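PDB 5U47: penicillin binding protein 2X, which probably acts as a transpeptidase that cross-links the peptides of adjacent glycan strands in septal peptidoglycan, and is thought to be a target of beta-lactams. Local coordinates for residues 686-691 and 699-704. The protein carries 1 engineered substitution. Numbering follows the deposited sequence. Where two conformers were deposited one is given.
Sequences KQSVAA and KKITIT
Gln687, whose CB lies 3.7 Å from Ile703 CD1, carries the flat side-chain group here, a carboxamide. No atom of 699-704 lies against either face of it, because the amide leads away from strand 700-704. Leu652 touches the side chain. At the amide's edge, NE2 donates to Val689 O at 2.9 Å, and that oxygen lies in the amide plane. The bond is nearly straight, 165° at the hydrogen. The amide has two further partners: NE2 also bonds to Pro653 O, and OE1 accepts from Met655 N, so both polar ends are held.

The two strands run antiparallel. Lys686 and Thr704 form a hydrogen-bonded pair, Gln687 and Ile703 a non-hydrogen-bonded one. Thr704 N gives a good bond to Lys686 O at 2.9 Å. The return bond from Lys686 N to Thr704 O is weak. On this face the Lys686 and Thr704 CB atoms are 3.8 Å apart.

At Ser688 the strand gives way to a loop. Ser688 N still reaches Thr702 O at 3.0 Å, in the carbonyl plane, but the bond is bent to 135° at the hydrogen. The answering bond goes to a side chain: Thr702 N donates to Ser688 OG at 2.8 Å, almost straight at 172°. OG stands between its own backbone N and carbonyl carbon, which puts it where Thr702 N meets it. The hydroxyl oxygen thus takes the place of a backbone carbonyl. Beyond it, Val689 CG2 packs 4.1 Å from Ile701 CG1, the two side chains crossing at about a right angle.

The contact belongs to a PASTA domain at the C-terminal end of the chain. Leu652 also touches Val689 and Ile701. Ile674 of strand 673-677 packs on Ile701 and Ile703. Helix 660-670 precedes that strand in the chain. Strand 700-706 is the middle of the three-stranded sheet, parallel to 673-677 and antiparallel to 683-687.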
ATOM      1  N   LYS A 686     -15.839 -24.103   9.204  0.50 27.41           N
ATOM      2  CA  LYS A 686     -15.294 -24.833  10.355  0.50 28.71           C
ATOM      3  C   LYS A 686     -14.489 -26.032   9.865  0.50 27.34           C
ATOM      4  O   LYS A 686     -14.770 -26.589   8.800  0.50 25.50           O
ATOM      5  CB  LYS A 686     -16.404 -25.311  11.313  0.50 30.91           C
ATOM      6  CG  LYS A 686     -17.290 -24.213  11.897  0.50 33.76           C
ATOM      7  CD  LYS A 686     -18.283 -24.727  12.930  0.50 37.16           C
ATOM      8  CE  LYS A 686     -17.585 -25.223  14.190  0.50 39.15           C
ATOM      9  NZ  LYS A 686     -18.562 -25.624  15.244  0.50 42.68           N
ATOM     10  N   GLN A 687     -13.477 -26.413  10.645  1.00 28.03           N
ATOM     11  CA  GLN A 687     -12.645 -27.585  10.342  1.00 27.62           C
ATOM     12  C   GLN A 687     -12.517 -28.350  11.663  1.00 29.08           C
ATOM     13  O   GLN A 687     -12.384 -27.740  12.710  1.00 30.30           O
ATOM     14  CB  GLN A 687     -11.289 -27.176   9.757  1.00 27.61           C
ATOM     15  CG  GLN A 687     -10.408 -26.322  10.650  1.00 28.52           C
ATOM     16  CD  GLN A 687      -9.238 -25.760   9.873  1.00 27.91           C
ATOM     17  OE1 GLN A 687      -9.406 -24.820   9.110  1.00 28.23           O
ATOM     18  NE2 GLN A 687      -8.051 -26.317  10.070  1.00 27.31           N
ATOM     19  N   SER A 688     -12.601 -29.677  11.604  1.00 27.79           N
ATOM     20  CA  SER A 688     -12.589 -30.522  12.815  1.00 30.33           C
ATOM     21  C   SER A 688     -11.185 -30.759  13.361  1.00 31.08           C
ATOM     22  O   SER A 688     -11.036 -31.222  14.483  1.00 32.78           O
ATOM     23  CB  SER A 688     -13.269 -31.868  12.531  1.00 29.63           C
ATOM     24  OG  SER A 688     -12.500 -32.643  11.607  1.00 28.29           O
ATOM     25  N   VAL A 689     -10.165 -30.465  12.559  1.00 29.83           N
ATOM     26  CA  VAL A 689      -8.775 -30.580  13.007  1.00 30.82           C
ATOM     27  C   VAL A 689      -8.175 -29.170  12.984  1.00 31.16           C
ATOM     28  O   VAL A 689      -8.263 -28.480  11.970  1.00 29.73           O
ATOM     29  CB  VAL A 689      -7.966 -31.510  12.098  1.00 30.74           C
ATOM     30  CG1 VAL A 689      -6.522 -31.597  12.587  1.00 32.75           C
ATOM     31  CG2 VAL A 689      -8.616 -32.901  12.071  1.00 31.95           C
ATOM     32  N   ALA A 690      -7.558 -28.768  14.088  1.00 32.49           N
ATOM     33  CA  ALA A 690      -7.010 -27.416  14.225  1.00 33.67           C
ATOM     34  C   ALA A 690      -5.829 -27.134  13.303  1.00 33.41           C
ATOM     35  O   ALA A 690      -5.038 -28.032  12.988  1.00 31.71           O
ATOM     36  CB  ALA A 690      -6.606 -27.159  15.662  1.00 36.75           C
ATOM     37  N   ALA A 691      -5.727 -25.874  12.867  1.00 32.21           N
ATOM     38  CA  ALA A 691      -4.637 -25.444  12.019  1.00 31.18           C
ATOM     39  C   ALA A 691      -3.330 -25.688  12.760  1.00 32.59           C
ATOM     40  O   ALA A 691      -3.259 -25.520  13.977  1.00 31.82           O
ATOM     41  CB  ALA A 691      -4.782 -23.972  11.682  1.00 32.33           C
ATOM     42  N   LYS A 699      -5.441 -37.852   8.820  1.00 35.37           N
ATOM     43  CA  LYS A 699      -5.989 -38.759   7.801  1.00 37.58           C
ATOM     44  C   LYS A 699      -7.376 -38.353   7.361  1.00 35.54           C
ATOM     45  O   LYS A 699      -7.772 -38.615   6.223  1.00 34.05           O
ATOM     46  CB  LYS A 699      -6.096 -40.187   8.356  1.00 41.17           C
ATOM     47  CG  LYS A 699      -4.856 -40.722   9.063  1.00 45.65           C
ATOM     48  CD  LYS A 699      -3.607 -40.666   8.195  1.00 48.57           C
ATOM     49  CE  LYS A 699      -2.421 -41.302   8.907  1.00 52.83           C
ATOM     50  NZ  LYS A 699      -1.191 -41.255   8.072  1.00 55.43           N
ATOM     51  N   LYS A 700      -8.110 -37.728   8.280  1.00 34.45           N
ATOM     52  CA  LYS A 700      -9.491 -37.335   8.054  1.00 34.14           C
ATOM     53  C   LYS A 700      -9.801 -35.969   8.650  1.00 33.33           C
ATOM     54  O   LYS A 700      -9.301 -35.623   9.721  1.00 31.70           O
ATOM     55  CB  LYS A 700     -10.432 -38.329   8.745  1.00 36.76           C
ATOM     56  CG  LYS A 700     -10.299 -39.774   8.304  1.00 41.41           C
ATOM     57  CD  LYS A 700     -11.271 -40.668   9.070  1.00 44.59           C
ATOM     58  CE  LYS A 700     -11.121 -42.119   8.663  1.00 49.16           C
ATOM     59  NZ  LYS A 700     -12.221 -42.945   9.236  1.00 54.36           N
ATOM     60  N   ILE A 701     -10.634 -35.203   7.951  1.00 30.32           N
ATOM     61  CA  ILE A 701     -11.098 -33.940   8.464  1.00 29.43           C
ATOM     62  C   ILE A 701     -12.563 -33.780   8.090  1.00 27.39           C
ATOM     63  O   ILE A 701     -12.986 -34.160   6.990  1.00 27.71           O
ATOM     64  CB  ILE A 701     -10.339 -32.733   7.883  1.00 28.82           C
ATOM     65  CG1 ILE A 701      -8.819 -32.886   8.001  1.00 30.48           C
ATOM     66  CG2 ILE A 701     -10.782 -31.459   8.584  1.00 28.93           C
ATOM     67  CD1 ILE A 701      -8.045 -31.805   7.263  1.00 30.64           C
ATOM     68  N   THR A 702     -13.340 -33.247   9.023  1.00 28.45           N
ATOM     69  CA  THR A 702     -14.714 -32.879   8.739  1.00 28.28           C
ATOM     70  C   THR A 702     -14.691 -31.372   8.493  1.00 27.21           C
ATOM     71  O   THR A 702     -14.298 -30.583   9.364  1.00 25.76           O
ATOM     72  CB  THR A 702     -15.697 -33.237   9.862  1.00 30.17           C
ATOM     73  OG1 THR A 702     -15.763 -34.652   9.986  1.00 30.39           O
ATOM     74  CG2 THR A 702     -17.100 -32.724   9.529  1.00 30.80           C
ATOM     75  N   ILE A 703     -15.083 -30.992   7.288  1.00 26.53           N
ATOM     76  CA  ILE A 703     -15.136 -29.594   6.884  1.00 25.89           C
ATOM     77  C   ILE A 703     -16.589 -29.154   6.753  1.00 26.71           C
ATOM     78  O   ILE A 703     -17.370 -29.776   6.019  1.00 26.40           O
ATOM     79  CB  ILE A 703     -14.467 -29.435   5.516  1.00 25.96           C
ATOM     80  CG1 ILE A 703     -12.950 -29.626   5.640  1.00 25.32           C
ATOM     81  CG2 ILE A 703     -14.804 -28.093   4.868  1.00 26.70           C
ATOM     82  CD1 ILE A 703     -12.237 -28.530   6.396  1.00 25.32           C
ATOM     83  N   THR A 704     -16.923 -28.055   7.419  1.00 26.63           N
ATOM     84  CA  THR A 704     -18.236 -27.458   7.324  1.00 28.47           C
ATOM     85  C   THR A 704     -18.153 -26.339   6.294  1.00 28.94           C
ATOM     86  O   THR A 704     -17.230 -25.511   6.328  1.00 27.34           O
ATOM     87  CB  THR A 704     -18.691 -26.906   8.684  1.00 29.57           C
ATOM     88  OG1 THR A 704     -18.680 -27.968   9.643  1.00 31.73           O
ATOM     89  CG2 THR A 704     -20.117 -26.304   8.612  1.00 31.33           C
TER